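Local coordinates for protein benzyl alcohol dehydrogenase (PDB 1F8F) that probably catalyses the NAD-dependent interconversion of benzyl alcohol and benzaldehyde, as a zinc-containing alcohol dehydrogenase with a Rossmann-fold coenzyme domain, at residues 143-148 against 366-371; 193-198 against 219-224; 215-220 against 235-240; 267-272 against 293-298. All coordinates share one frame; numbering follows the deposited sequence.

Contact 1: 143-148 against 366-371; sequences SSFATY and PIIKIA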
loop_
_atom_site.group_PDB
_atom_site.type_symbol
_atom_site.label_atom_id
_atom_site.label_comp_id
_atom_site.label_asym_id
_atom_site.label_seq_id
_atom_site.Cartn_x
_atom_site.Cartn_y
_atom_site.Cartn_z
ATOM N N SER A 143 11.115 -9.513 32.990
ATOM C CA SER A 143 11.935 -9.209 34.199
ATOM C C SER A 143 13.225 -10.023 34.068
ATOM O O SER A 143 13.439 -10.886 34.872
ATOM C CB SER A 143 11.115 -9.613 35.428
ATOM O OG SER A 143 10.474 -8.495 36.022
ATOM N N SER A 144 14.000 -9.879 32.978
ATOM C CA SER A 144 15.115 -10.803 32.774
ATOM C C SER A 144 16.475 -10.463 33.356
ATOM O O SER A 144 17.426 -11.226 33.025
ATOM C CB SER A 144 15.149 -11.165 31.275
ATOM O OG SER A 144 15.293 -9.957 30.563
ATOM N N PHE A 145 16.648 -9.547 34.328
ATOM C CA PHE A 145 18.014 -9.511 34.946
ATOM C C PHE A 145 18.032 -10.579 36.059
ATOM O O PHE A 145 18.148 -10.237 37.228
ATOM C CB PHE A 145 18.530 -8.183 35.421
ATOM C CG PHE A 145 18.760 -7.115 34.388
ATOM C CD1 PHE A 145 19.370 -7.382 33.191
ATOM C CD2 PHE A 145 18.357 -5.806 34.599
ATOM C CE1 PHE A 145 19.603 -6.424 32.223
ATOM C CE2 PHE A 145 18.589 -4.803 33.683
ATOM C CZ PHE A 145 19.205 -5.120 32.485
ATOM N N ALA A 146 17.869 -11.857 35.740
ATOM C CA ALA A 146 17.900 -12.991 36.592
ATOM C C ALA A 146 18.250 -14.322 35.918
ATOM O O ALA A 146 18.164 -14.582 34.734
ATOM C CB ALA A 146 16.584 -13.261 37.329
ATOM N N THR A 147 18.626 -15.268 36.821
ATOM C CA THR A 147 18.992 -16.589 36.377
ATOM C C THR A 147 17.739 -17.261 35.848
ATOM O O THR A 147 17.923 -18.266 35.169
ATOM C CB THR A 147 19.638 -17.488 37.465
ATOM O OG1 THR A 147 18.772 -17.556 38.610
ATOM C CG2 THR A 147 21.004 -16.979 37.921
ATOM N N TYR A 148 16.531 -16.941 36.282
ATOM C CA TYR A 148 15.355 -17.614 35.746
ATOM C C TYR A 148 14.283 -16.574 35.422
ATOM O O TYR A 148 14.159 -15.571 36.119
ATOM C CB TYR A 148 14.815 -18.698 36.705
ATOM C CG TYR A 148 15.585 -19.997 36.485
ATOM C CD1 TYR A 148 16.788 -20.302 37.153
ATOM C CD2 TYR A 148 15.074 -20.931 35.602
ATOM C CE1 TYR A 148 17.427 -21.493 36.886
ATOM C CE2 TYR A 148 15.711 -22.114 35.352
ATOM C CZ TYR A 148 16.906 -22.393 35.998
ATOM O OH TYR A 148 17.507 -23.601 35.684
ATOM N N PRO A 366 25.576 -3.072 25.868
ATOM C CA PRO A 366 26.025 -4.037 26.905
ATOM C C PRO A 366 25.168 -5.278 26.951
ATOM O O PRO A 366 23.965 -5.261 26.626
ATOM C CB PRO A 366 25.944 -3.254 28.195
ATOM C CG PRO A 366 25.471 -1.848 27.889
ATOM C CD PRO A 366 24.914 -1.882 26.475
ATOM N N ILE A 367 25.693 -6.430 27.335
ATOM C CA ILE A 367 25.076 -7.730 27.523
ATOM C C ILE A 367 25.563 -8.362 28.830
ATOM O O ILE A 367 26.767 -8.445 29.102
ATOM C CB ILE A 367 25.243 -8.748 26.405
ATOM C CG1 ILE A 367 24.776 -8.206 25.041
ATOM C CG2 ILE A 367 24.391 -9.986 26.755
ATOM C CD1 ILE A 367 24.719 -9.194 23.891
ATOM N N ILE A 368 24.666 -8.412 29.817
ATOM C CA ILE A 368 24.968 -8.964 31.135
ATOM C C ILE A 368 24.969 -10.479 31.020
ATOM O O ILE A 368 23.916 -11.113 30.798
ATOM C CB ILE A 368 23.968 -8.436 32.212
ATOM C CG1 ILE A 368 23.885 -6.936 32.227
ATOM C CG2 ILE A 368 24.442 -8.862 33.622
ATOM C CD1 ILE A 368 22.830 -6.111 31.571
ATOM N N LYS A 369 26.129 -11.111 31.124
ATOM C CA LYS A 369 26.251 -12.575 31.159
ATOM C C LYS A 369 25.819 -13.076 32.547
ATOM O O LYS A 369 26.339 -12.555 33.521
ATOM C CB LYS A 369 27.625 -13.140 30.905
ATOM C CG LYS A 369 28.085 -13.193 29.466
ATOM C CD LYS A 369 29.465 -13.904 29.444
ATOM C CE LYS A 369 30.179 -13.539 28.149
ATOM N NZ LYS A 369 31.051 -14.647 27.657
ATOM N N ILE A 370 24.855 -13.963 32.577
ATOM C CA ILE A 370 24.197 -14.456 33.766
ATOM C C ILE A 370 24.439 -15.925 34.093
ATOM O O ILE A 370 24.929 -16.186 35.185
ATOM C CB ILE A 370 22.699 -14.137 33.618
ATOM C CG1 ILE A 370 22.526 -12.615 33.699
ATOM C CG2 ILE A 370 21.881 -14.840 34.698
ATOM C CD1 ILE A 370 21.156 -12.069 33.360
ATOM N N ALA A 371 24.205 -16.850 33.168
ATOM C CA ALA A 371 24.552 -18.248 33.315
ATOM C C ALA A 371 26.086 -18.394 33.226
ATOM O O ALA A 371 26.745 -17.447 32.705
ATOM C CB ALA A 371 23.994 -19.117 32.194
ATOM O OXT ALA A 371 26.601 -19.472 33.593
#
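Phe145 and Thr147 of an irregular run face Ile368 and Ile370 at the C-terminal end of the chain. The two backbones stay well apart, with 7.9 Å between Phe145 CA and Ile368 CA and 6.2 Å between Thr147 CA and Ile370 CA, and Phe145 sits at the centre of an inverse gamma turn. Side chains therefore do the meeting. Phe145 has CG anti to its carbonyl carbon (chi1 -64°), which brings the ring to Ile368. Its CE1 comes to 3.3 Å from Ile368 CD1, an unusually short approach in which the two side chains cross at about a right angle. Ile370 works with both branches: CD1 lies 3.8 Å from Ser144 O, and CG2 lies 3.8 Å from Thr147 CA and 4.0 Å from Thr147 CG2. Ser144 O accepts from Thr41 OG1 on the strand 33-42, which also pairs with 365-369, and weakly from Ala146 N. With methyls meeting a ring, a methyl and backbone atoms, and no direct polar bond between the segments, the tie here is apolar packing, added to the strand pairing of 365-369 with 33-42 that joins the end of the chain to the GroES-like part.

Contact 2: 193-198 against 219-224; sequences SFVTWG and IAVDIV. Unlike the reference sequence in segment 193-198: Phe194 (reference Leu). With NAD (nicotinamide-adenine-dinucleotide), chain F.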
loop_
_atom_site.group_PDB
_atom_site.type_symbol
_atom_site.label_atom_id
_atom_site.label_comp_id
_atom_site.label_asym_id
_atom_site.label_seq_id
_atom_site.Cartn_x
_atom_site.Cartn_y
_atom_site.Cartn_z
ATOM N N SER A 193 17.797 7.788 -0.327
ATOM C CA SER A 193 18.622 8.426 0.703
ATOM C C SER A 193 17.948 8.293 2.067
ATOM O O SER A 193 16.725 8.512 2.195
ATOM C CB SER A 193 18.798 9.904 0.317
ATOM O OG SER A 193 17.631 10.682 0.487
ATOM N N PHE A 194 18.738 7.904 3.071
ATOM C CA PHE A 194 18.327 7.701 4.459
ATOM C C PHE A 194 19.258 8.391 5.457
ATOM O O PHE A 194 20.498 8.392 5.301
ATOM C CB PHE A 194 18.407 6.187 4.774
ATOM C CG PHE A 194 18.133 5.837 6.220
ATOM C CD1 PHE A 194 16.835 5.914 6.744
ATOM C CD2 PHE A 194 19.196 5.454 7.059
ATOM C CE1 PHE A 194 16.635 5.591 8.067
ATOM C CE2 PHE A 194 18.926 5.149 8.378
ATOM C CZ PHE A 194 17.656 5.212 8.898
ATOM N N VAL A 195 18.756 8.860 6.593
ATOM C CA VAL A 195 19.624 9.451 7.631
ATOM C C VAL A 195 19.155 8.940 8.999
ATOM O O VAL A 195 17.949 8.934 9.222
ATOM C CB VAL A 195 19.598 11.002 7.727
ATOM C CG1 VAL A 195 18.174 11.562 7.893
ATOM C CG2 VAL A 195 20.447 11.560 8.890
ATOM N N THR A 196 20.107 8.621 9.890
ATOM C CA THR A 196 19.710 8.306 11.252
ATOM C C THR A 196 20.099 9.420 12.232
ATOM O O THR A 196 21.366 9.535 12.409
ATOM C CB THR A 196 20.237 7.001 11.844
ATOM O OG1 THR A 196 19.812 7.029 13.251
ATOM C CG2 THR A 196 21.720 6.757 11.800
ATOM N N TRP A 197 19.183 10.084 12.893
ATOM C CA TRP A 197 19.623 11.082 13.885
ATOM C C TRP A 197 19.956 10.363 15.174
ATOM O O TRP A 197 19.120 9.845 15.939
ATOM C CB TRP A 197 18.441 12.084 14.001
ATOM C CG TRP A 197 18.183 12.951 12.800
ATOM C CD1 TRP A 197 17.360 12.651 11.733
ATOM C CD2 TRP A 197 18.739 14.251 12.536
ATOM N NE1 TRP A 197 17.410 13.694 10.828
ATOM C CE2 TRP A 197 18.253 14.675 11.285
ATOM C CE3 TRP A 197 19.601 15.107 13.231
ATOM C CZ2 TRP A 197 18.544 15.927 10.726
ATOM C CZ3 TRP A 197 19.955 16.310 12.675
ATOM C CH2 TRP A 197 19.381 16.737 11.446
ATOM N N GLY A 198 21.245 10.331 15.567
ATOM C CA GLY A 198 21.689 9.673 16.807
ATOM C C GLY A 198 22.335 8.344 16.398
ATOM O O GLY A 198 21.734 7.610 15.586
ATOM N N ILE A 219 23.401 8.197 5.893
ATOM C CA ILE A 219 23.947 9.241 6.716
ATOM C C ILE A 219 23.739 8.995 8.193
ATOM O O ILE A 219 22.720 8.400 8.568
ATOM C CB ILE A 219 23.338 10.609 6.303
ATOM C CG1 ILE A 219 23.538 10.932 4.812
ATOM C CG2 ILE A 219 23.862 11.699 7.185
ATOM C CD1 ILE A 219 22.876 12.210 4.320
ATOM N N ALA A 220 24.744 9.407 8.989
ATOM C CA ALA A 220 24.620 9.313 10.437
ATOM C C ALA A 220 25.068 10.636 11.084
ATOM O O ALA A 220 26.121 11.132 10.705
ATOM C CB ALA A 220 25.423 8.142 10.975
ATOM N N VAL A 221 24.271 11.196 11.984
ATOM C CA VAL A 221 24.458 12.430 12.718
ATOM C C VAL A 221 24.525 12.163 14.230
ATOM O O VAL A 221 23.768 11.348 14.753
ATOM C CB VAL A 221 23.272 13.397 12.481
ATOM C CG1 VAL A 221 23.428 14.762 13.132
ATOM C CG2 VAL A 221 22.942 13.579 10.992
ATOM N N ASP A 222 25.577 12.627 14.936
ATOM C CA ASP A 222 25.695 12.455 16.386
ATOM C C ASP A 222 26.573 13.561 16.985
ATOM O O ASP A 222 27.137 14.382 16.251
ATOM C CB ASP A 222 26.298 11.127 16.865
ATOM C CG ASP A 222 25.881 10.618 18.198
ATOM O OD1 ASP A 222 26.273 11.206 19.245
ATOM O OD2 ASP A 222 25.149 9.593 18.387
ATOM N N ILE A 223 26.840 13.496 18.297
ATOM C CA ILE A 223 27.776 14.392 18.930
ATOM C C ILE A 223 29.021 13.694 19.532
ATOM O O ILE A 223 29.870 14.402 20.079
ATOM C CB ILE A 223 27.340 15.327 20.051
ATOM C CG1 ILE A 223 26.511 14.606 21.130
ATOM C CG2 ILE A 223 26.510 16.473 19.462
ATOM C CD1 ILE A 223 26.213 15.528 22.291
ATOM N N VAL A 224 29.098 12.375 19.556
ATOM C CA VAL A 224 30.286 11.688 20.125
ATOM C C VAL A 224 31.074 11.161 18.925
ATOM O O VAL A 224 30.462 10.380 18.155
ATOM C CB VAL A 224 29.847 10.538 21.022
ATOM C CG1 VAL A 224 31.016 9.725 21.549
ATOM C CG2 VAL A 224 28.947 11.088 22.142
HETATM P PA NAD F . 21.926 5.254 23.085
HETATM O O1A NAD F . 22.764 4.042 22.817
HETATM O O2A NAD F . 22.231 6.047 24.284
HETATM O O5B NAD F . 21.806 6.143 21.776
HETATM C C5B NAD F . 21.305 7.484 21.560
HETATM C C4B NAD F . 22.363 8.363 20.909
HETATM O O4B NAD F . 21.858 9.738 20.832
HETATM C C3B NAD F . 23.728 8.454 21.614
HETATM O O3B NAD F . 24.775 7.907 20.823
HETATM C C2B NAD F . 23.993 9.941 21.834
HETATM O O2B NAD F . 25.329 10.374 21.547
HETATM C C1B NAD F . 22.997 10.579 20.851
HETATM N N9A NAD F . 22.577 11.932 21.199
HETATM C C8A NAD F . 22.034 12.394 22.370
HETATM N N7A NAD F . 21.764 13.699 22.340
HETATM C C5A NAD F . 22.174 14.094 21.078
HETATM C C6A NAD F . 22.166 15.339 20.423
HETATM N N6A NAD F . 21.710 16.477 20.938
HETATM N N1A NAD F . 22.636 15.377 19.150
HETATM C C2A NAD F . 23.111 14.224 18.586
HETATM N N3A NAD F . 23.156 13.033 19.104
HETATM C C4A NAD F . 22.681 13.028 20.362
HETATM O O3 NAD F . 20.392 4.710 23.179
HETATM P PN NAD F . 19.743 3.562 22.283
HETATM O O1N NAD F . 20.196 3.669 20.884
HETATM O O2N NAD F . 20.021 2.256 22.897
HETATM O O5D NAD F . 18.178 3.973 22.455
HETATM C C5D NAD F . 17.655 5.057 21.670
HETATM C C4D NAD F . 16.393 5.655 22.178
HETATM O O4D NAD F . 15.204 4.935 21.721
HETATM C C3D NAD F . 16.166 5.967 23.662
HETATM O O3D NAD F . 15.277 7.096 23.760
HETATM C C2D NAD F . 15.359 4.726 24.072
HETATM O O2D NAD F . 14.719 4.833 25.334
HETATM C C1D NAD F . 14.382 4.770 22.887
HETATM N N1N NAD F . 13.748 3.469 22.699
HETATM C C2N NAD F . 12.547 3.482 22.067
HETATM C C3N NAD F . 11.929 2.273 21.813
HETATM C C7N NAD F . 10.551 2.161 21.071
HETATM O O7N NAD F . 10.044 1.052 20.908
HETATM N N7N NAD F . 10.015 3.362 20.649
HETATM C C4N NAD F . 12.552 1.042 22.174
HETATM C C5N NAD F . 13.954 1.182 22.261
HETATM C C6N NAD F . 14.628 2.352 22.543
#
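Val221 packs against Val195 and Trp197 of the neighbouring parallel strand. From its CB, which is 4.1 Å from Trp197 CE3, the side chain forks. CG1, anti to the backbone N (chi1 -176°), reaches the rim of the six-membered ring, 3.8 Å from Trp197 CZ3. CG2 turns over a face of the indole and meets Val195 CG2 at 3.8 Å. Val195 CG2 overlies the rim of the indole too, and also touches Ile219 CG2, so these side chains form one apolar layer on a single face of the sheet; helix 247-254 lies over it, Ile251 on Val195 and Trp197 and Ile254 on Ile219. On the other face Thr196 CG2 meets Ala220 CB. The backbones are joined in parallel register: Ile219 N gives a bond to Phe194 O, Thr196 N to Ile219 O, and Gly198 N to Val221 O at 2.8 Å, while the one from Val221 N to Thr196 O is weak. Past the last bridge comes Asp222, whose OD1 receives NAD O2B at 2.6 Å and whose OD2 receives NAD O3B at 3.0 Å. Its carboxylate is steadied by Val224 N on OD1, an Asx turn, and by Ala199 N on OD2. A glycine-rich turn after the first strand and an acidic residue at the end of the second, gripping both adenosine ribose hydroxyls, are the signature of an NAD-binding Rossmann beta-alpha-beta unit.

Contact 3: 215-220 against 235-240; sequences ASIIIA and GATHVI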
loop_
_atom_site.group_PDB
_atom_site.type_symbol
_atom_site.label_atom_id
_atom_site.label_comp_id
_atom_site.label_asym_id
_atom_site.label_seq_id
_atom_site.Cartn_x
_atom_site.Cartn_y
_atom_site.Cartn_z
ATOM N N ALA A 215 19.536 1.262 -0.001
ATOM C CA ALA A 215 19.665 2.751 -0.073
ATOM C C ALA A 215 21.053 3.080 -0.648
ATOM O O ALA A 215 22.019 2.337 -0.388
ATOM C CB ALA A 215 19.486 3.371 1.304
ATOM N N SER A 216 21.169 4.139 -1.414
ATOM C CA SER A 216 22.433 4.548 -2.040
ATOM C C SER A 216 23.181 5.586 -1.179
ATOM O O SER A 216 24.383 5.786 -1.314
ATOM C CB SER A 216 22.164 5.206 -3.385
ATOM O OG SER A 216 21.935 4.325 -4.481
ATOM N N ILE A 217 22.446 6.391 -0.414
ATOM C CA ILE A 217 23.020 7.390 0.469
ATOM C C ILE A 217 22.605 7.108 1.916
ATOM O O ILE A 217 21.420 7.056 2.296
ATOM C CB ILE A 217 22.595 8.794 -0.010
ATOM C CG1 ILE A 217 23.292 9.312 -1.282
ATOM C CG2 ILE A 217 22.835 9.800 1.098
ATOM C CD1 ILE A 217 22.659 10.586 -1.842
ATOM N N ILE A 218 23.563 6.873 2.813
ATOM C CA ILE A 218 23.318 6.480 4.206
ATOM C C ILE A 218 24.133 7.347 5.167
ATOM O O ILE A 218 25.365 7.268 5.290
ATOM C CB ILE A 218 23.638 4.985 4.380
ATOM C CG1 ILE A 218 22.823 4.099 3.421
ATOM C CG2 ILE A 218 23.343 4.526 5.792
ATOM C CD1 ILE A 218 23.095 2.606 3.408
ATOM N N ILE A 219 23.401 8.197 5.893
ATOM C CA ILE A 219 23.947 9.241 6.716
ATOM C C ILE A 219 23.739 8.995 8.193
ATOM O O ILE A 219 22.720 8.400 8.568
ATOM C CB ILE A 219 23.338 10.609 6.303
ATOM C CG1 ILE A 219 23.538 10.932 4.812
ATOM C CG2 ILE A 219 23.862 11.699 7.185
ATOM C CD1 ILE A 219 22.876 12.210 4.320
ATOM N N ALA A 220 24.744 9.407 8.989
ATOM C CA ALA A 220 24.620 9.313 10.437
ATOM C C ALA A 220 25.068 10.636 11.084
ATOM O O ALA A 220 26.121 11.132 10.705
ATOM C CB ALA A 220 25.423 8.142 10.975
ATOM N N GLY A 235 29.493 1.265 7.241
ATOM C CA GLY A 235 29.054 1.550 5.893
ATOM C C GLY A 235 28.188 2.797 5.697
ATOM O O GLY A 235 27.405 2.936 4.714
ATOM N N ALA A 236 28.349 3.783 6.604
ATOM C CA ALA A 236 27.631 5.052 6.382
ATOM C C ALA A 236 28.403 5.715 5.220
ATOM O O ALA A 236 29.650 5.592 5.273
ATOM C CB ALA A 236 27.644 5.987 7.565
ATOM N N THR A 237 27.690 6.246 4.240
ATOM C CA THR A 237 28.372 6.914 3.147
ATOM C C THR A 237 28.853 8.288 3.668
ATOM O O THR A 237 29.838 8.758 3.127
ATOM C CB THR A 237 27.518 7.253 1.908
ATOM O OG1 THR A 237 26.390 8.050 2.342
ATOM C CG2 THR A 237 27.067 6.029 1.115
ATOM N N HIS A 238 28.174 8.945 4.574
ATOM C CA HIS A 238 28.420 10.245 5.101
ATOM C C HIS A 238 28.128 10.275 6.603
ATOM O O HIS A 238 27.199 9.574 7.033
ATOM C CB HIS A 238 27.554 11.398 4.514
ATOM C CG HIS A 238 27.707 11.542 3.042
ATOM N ND1 HIS A 238 27.155 10.634 2.144
ATOM C CD2 HIS A 238 28.403 12.457 2.315
ATOM C CE1 HIS A 238 27.499 11.001 0.912
ATOM N NE2 HIS A 238 28.286 12.094 0.987
ATOM N N VAL A 239 29.024 10.964 7.343
ATOM C CA VAL A 239 28.873 11.154 8.775
ATOM C C VAL A 239 28.900 12.650 9.053
ATOM O O VAL A 239 29.553 13.386 8.311
ATOM C CB VAL A 239 29.926 10.415 9.618
ATOM C CG1 VAL A 239 29.646 8.903 9.546
ATOM C CG2 VAL A 239 31.375 10.754 9.262
ATOM N N ILE A 240 28.185 13.188 10.041
ATOM C CA ILE A 240 28.078 14.583 10.397
ATOM C C ILE A 240 28.065 14.796 11.921
ATOM O O ILE A 240 27.254 14.211 12.663
ATOM C CB ILE A 240 26.732 15.186 9.876
ATOM C CG1 ILE A 240 26.709 15.434 8.374
ATOM C CG2 ILE A 240 26.329 16.485 10.546
ATOM C CD1 ILE A 240 25.308 15.483 7.814
#
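Thr237 turns its hydroxyl toward Ile218 with OG1 between the backbone N and the carbonyl carbon (chi1 56°), while CG2, anti to the carbonyl carbon, reaches back to within 3.6 Å of Ser216 O. In that position OG1 accepts the N-H of Ile218 at 3.1 Å and thereby stands in for a backbone acceptor just before the second strand begins. A hydrogen bond of 2.7 Å joins the same OG1 to His238 ND1 and ties the imidazole to the threonine. Ile218 O is approached by two amides, Thr237 N and His238 N, both through weak bonds. Beyond this start the ladder becomes regular. Ala220 N donates to His238 O at 3.1 Å, and Ile240 N donates to Ala220 O at 3.0 Å, nearly in line with the carbonyl. His238 O also receives a CA-H...O contact from Ile219 CA, 3.3 Å away. On the face that carries Ile219, its CG1 rests against His238 CB, and its CG2 lies 4.1 Å from Ile240 CD1. Ile254 of the helix 247-254 covers Ile219 and His238 there. Ser216 OG is hydrogen-bonded to Gln334 of the second subunit. Gly235 ends the connecting helix in a Schellman motif, and the chain then enters the strand 238-241, the outermost on this side within the chain, completing the second beta-alpha-beta crossover of the parallel Rossmann sheet.

Contact 4: 267-272 against 293-298; sequences GSPEIL and LGTTAQ. Unlike the reference sequence in segment 267-272: Ser268 (reference Arg).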
loop_
_atom_site.group_PDB
_atom_site.type_symbol
_atom_site.label_atom_id
_atom_site.label_comp_id
_atom_site.label_asym_id
_atom_site.label_seq_id
_atom_site.Cartn_x
_atom_site.Cartn_y
_atom_site.Cartn_z
ATOM N N GLY A 267 15.452 11.502 21.055
ATOM C CA GLY A 267 14.403 11.902 22.011
ATOM C C GLY A 267 14.469 13.422 22.233
ATOM O O GLY A 267 13.632 13.979 22.923
ATOM N N SER A 268 15.393 14.154 21.620
ATOM C CA SER A 268 15.514 15.579 21.771
ATOM C C SER A 268 14.620 16.347 20.804
ATOM O O SER A 268 14.777 16.352 19.591
ATOM C CB SER A 268 16.942 16.079 21.578
ATOM O OG SER A 268 17.934 15.357 22.335
ATOM N N PRO A 269 13.692 17.137 21.334
ATOM C CA PRO A 269 12.757 17.926 20.568
ATOM C C PRO A 269 13.306 18.845 19.507
ATOM O O PRO A 269 12.771 18.906 18.401
ATOM C CB PRO A 269 12.105 18.834 21.649
ATOM C CG PRO A 269 12.002 17.874 22.777
ATOM C CD PRO A 269 13.351 17.182 22.786
ATOM N N GLU A 270 14.419 19.519 19.826
ATOM C CA GLU A 270 14.914 20.517 18.874
ATOM C C GLU A 270 15.637 19.832 17.731
ATOM O O GLU A 270 15.833 20.363 16.649
ATOM C CB GLU A 270 15.789 21.455 19.699
ATOM C CG GLU A 270 16.995 20.941 20.379
ATOM C CD GLU A 270 17.184 19.860 21.390
ATOM O OE1 GLU A 270 16.253 19.435 22.120
ATOM O OE2 GLU A 270 18.392 19.398 21.485
ATOM N N ILE A 271 16.104 18.605 17.941
ATOM C CA ILE A 271 16.780 17.783 16.938
ATOM C C ILE A 271 15.682 17.213 16.036
ATOM O O ILE A 271 15.765 17.029 14.823
ATOM C CB ILE A 271 17.617 16.679 17.590
ATOM C CG1 ILE A 271 19.121 16.962 17.856
ATOM C CG2 ILE A 271 17.541 15.360 16.813
ATOM C CD1 ILE A 271 19.992 17.374 16.718
ATOM N N LEU A 272 14.513 16.970 16.656
ATOM C CA LEU A 272 13.373 16.433 15.928
ATOM C C LEU A 272 12.809 17.454 14.927
ATOM O O LEU A 272 12.608 17.026 13.775
ATOM C CB LEU A 272 12.321 15.960 16.913
ATOM C CG LEU A 272 10.998 15.378 16.456
ATOM C CD1 LEU A 272 10.191 14.853 17.652
ATOM C CD2 LEU A 272 10.050 16.353 15.746
ATOM N N LEU A 293 7.822 12.262 29.868
ATOM C CA LEU A 293 6.371 12.229 29.727
ATOM C C LEU A 293 5.915 13.687 29.729
ATOM O O LEU A 293 6.507 14.628 30.262
ATOM C CB LEU A 293 5.635 11.391 30.746
ATOM C CG LEU A 293 5.573 9.877 30.531
ATOM C CD1 LEU A 293 4.543 9.258 31.463
ATOM C CD2 LEU A 293 5.258 9.524 29.084
ATOM N N GLY A 294 4.956 13.953 28.850
ATOM C CA GLY A 294 4.443 15.279 28.576
ATOM C C GLY A 294 5.168 16.214 27.684
ATOM O O GLY A 294 4.492 17.189 27.269
ATOM N N THR A 295 6.405 16.094 27.223
ATOM C CA THR A 295 7.094 17.033 26.337
ATOM C C THR A 295 6.535 17.102 24.920
ATOM O O THR A 295 6.132 16.093 24.339
ATOM C CB THR A 295 8.595 16.649 26.200
ATOM O OG1 THR A 295 9.232 16.552 27.491
ATOM C CG2 THR A 295 9.337 17.615 25.310
ATOM N N THR A 296 6.568 18.296 24.335
ATOM C CA THR A 296 6.121 18.451 22.965
ATOM C C THR A 296 7.304 18.859 22.081
ATOM O O THR A 296 8.380 19.288 22.503
ATOM C CB THR A 296 5.046 19.542 22.787
ATOM O OG1 THR A 296 5.698 20.795 23.071
ATOM C CG2 THR A 296 3.796 19.415 23.629
ATOM N N ALA A 297 7.113 18.767 20.769
ATOM C CA ALA A 297 8.111 19.243 19.794
ATOM C C ALA A 297 7.375 20.081 18.746
ATOM O O ALA A 297 6.159 19.982 18.599
ATOM C CB ALA A 297 8.897 18.119 19.142
ATOM N N GLN A 298 8.086 20.909 18.006
ATOM C CA GLN A 298 7.582 21.814 17.031
ATOM C C GLN A 298 7.885 21.438 15.600
ATOM O O GLN A 298 8.941 20.828 15.475
ATOM C CB GLN A 298 8.374 23.136 17.234
ATOM C CG GLN A 298 7.711 23.965 18.377
ATOM C CD GLN A 298 8.584 25.227 18.536
ATOM O OE1 GLN A 298 9.438 25.301 19.423
ATOM N NE2 GLN A 298 8.469 26.187 17.638
HETATM O O HOH W 1 11.158 21.746 18.964
#
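Behind Pro269 and Leu272, the residues that pack on Ala297, the carbonyl Ser268 O is gripped twice: Leu272 N donates to it at 3.0 Å, and Ile271 N adds a weak bond. This closes the first turn of the helix that begins at Pro269; Pro269 and Leu272 both point toward the other segment. The proline meets that segment through CB and CG. Pro269 CG lies 3.7 Å from Thr295 CG2, the two side chains crossing at about a right angle, while Pro269 CB is 3.8 Å from Thr296 O and also approaches Ala297 CB. Thr295 presents its methyl to the proline because CG2 is anti to the backbone N; its OG1 is bonded to Gln292 O. One turn on, Leu272 extends with CG anti to the backbone N (chi1 179°) and rests both methyls on Ala297 CB, CD1 at 3.8 Å and CD2 at 4.0 Å. A water adds a bridge: it donates to Pro269 O and accepts from Gln298 N, each at 3.3 Å and each weak. The strand here is also an interface element. Thr296, Ala297 and Gln298 pair antiparallel with a strand of the third subunit, and Thr296 OG1 bonds Gln298 NE2 of that chain. Val301 of the third subunit packs on Leu272 and Ala297 as well. The direct contact is thus small and mainly apolar, made of methyls, a carbonyl and two proline ring carbons, and its polar link passes through the water, so the helix start is seated on the inter-subunit strand mainly by van der Waals packing.

Contact 1 stands apart: its centre is 31 to 34 Å from the others, across the centre of the chain, and it brings the C-terminal end back to the GroES-like part. The remaining three all fall in the sequence between its two segments, in the coenzyme-binding half. Contacts 2 and 3, with centres 8 Å apart, share the strand 217-222 and join three neighbouring strands, 193-197, 217-222 and 238-241, of one parallel sheet. Contact 4 follows later in the chain, its centre 17 Å from that of contact 2, touching it where Trp197 CE3 meets Ile271 CG2 at 4.1 Å. The coenzyme domain thus carries the parallel sheet, much of the NAD site and surfaces that meet other subunits.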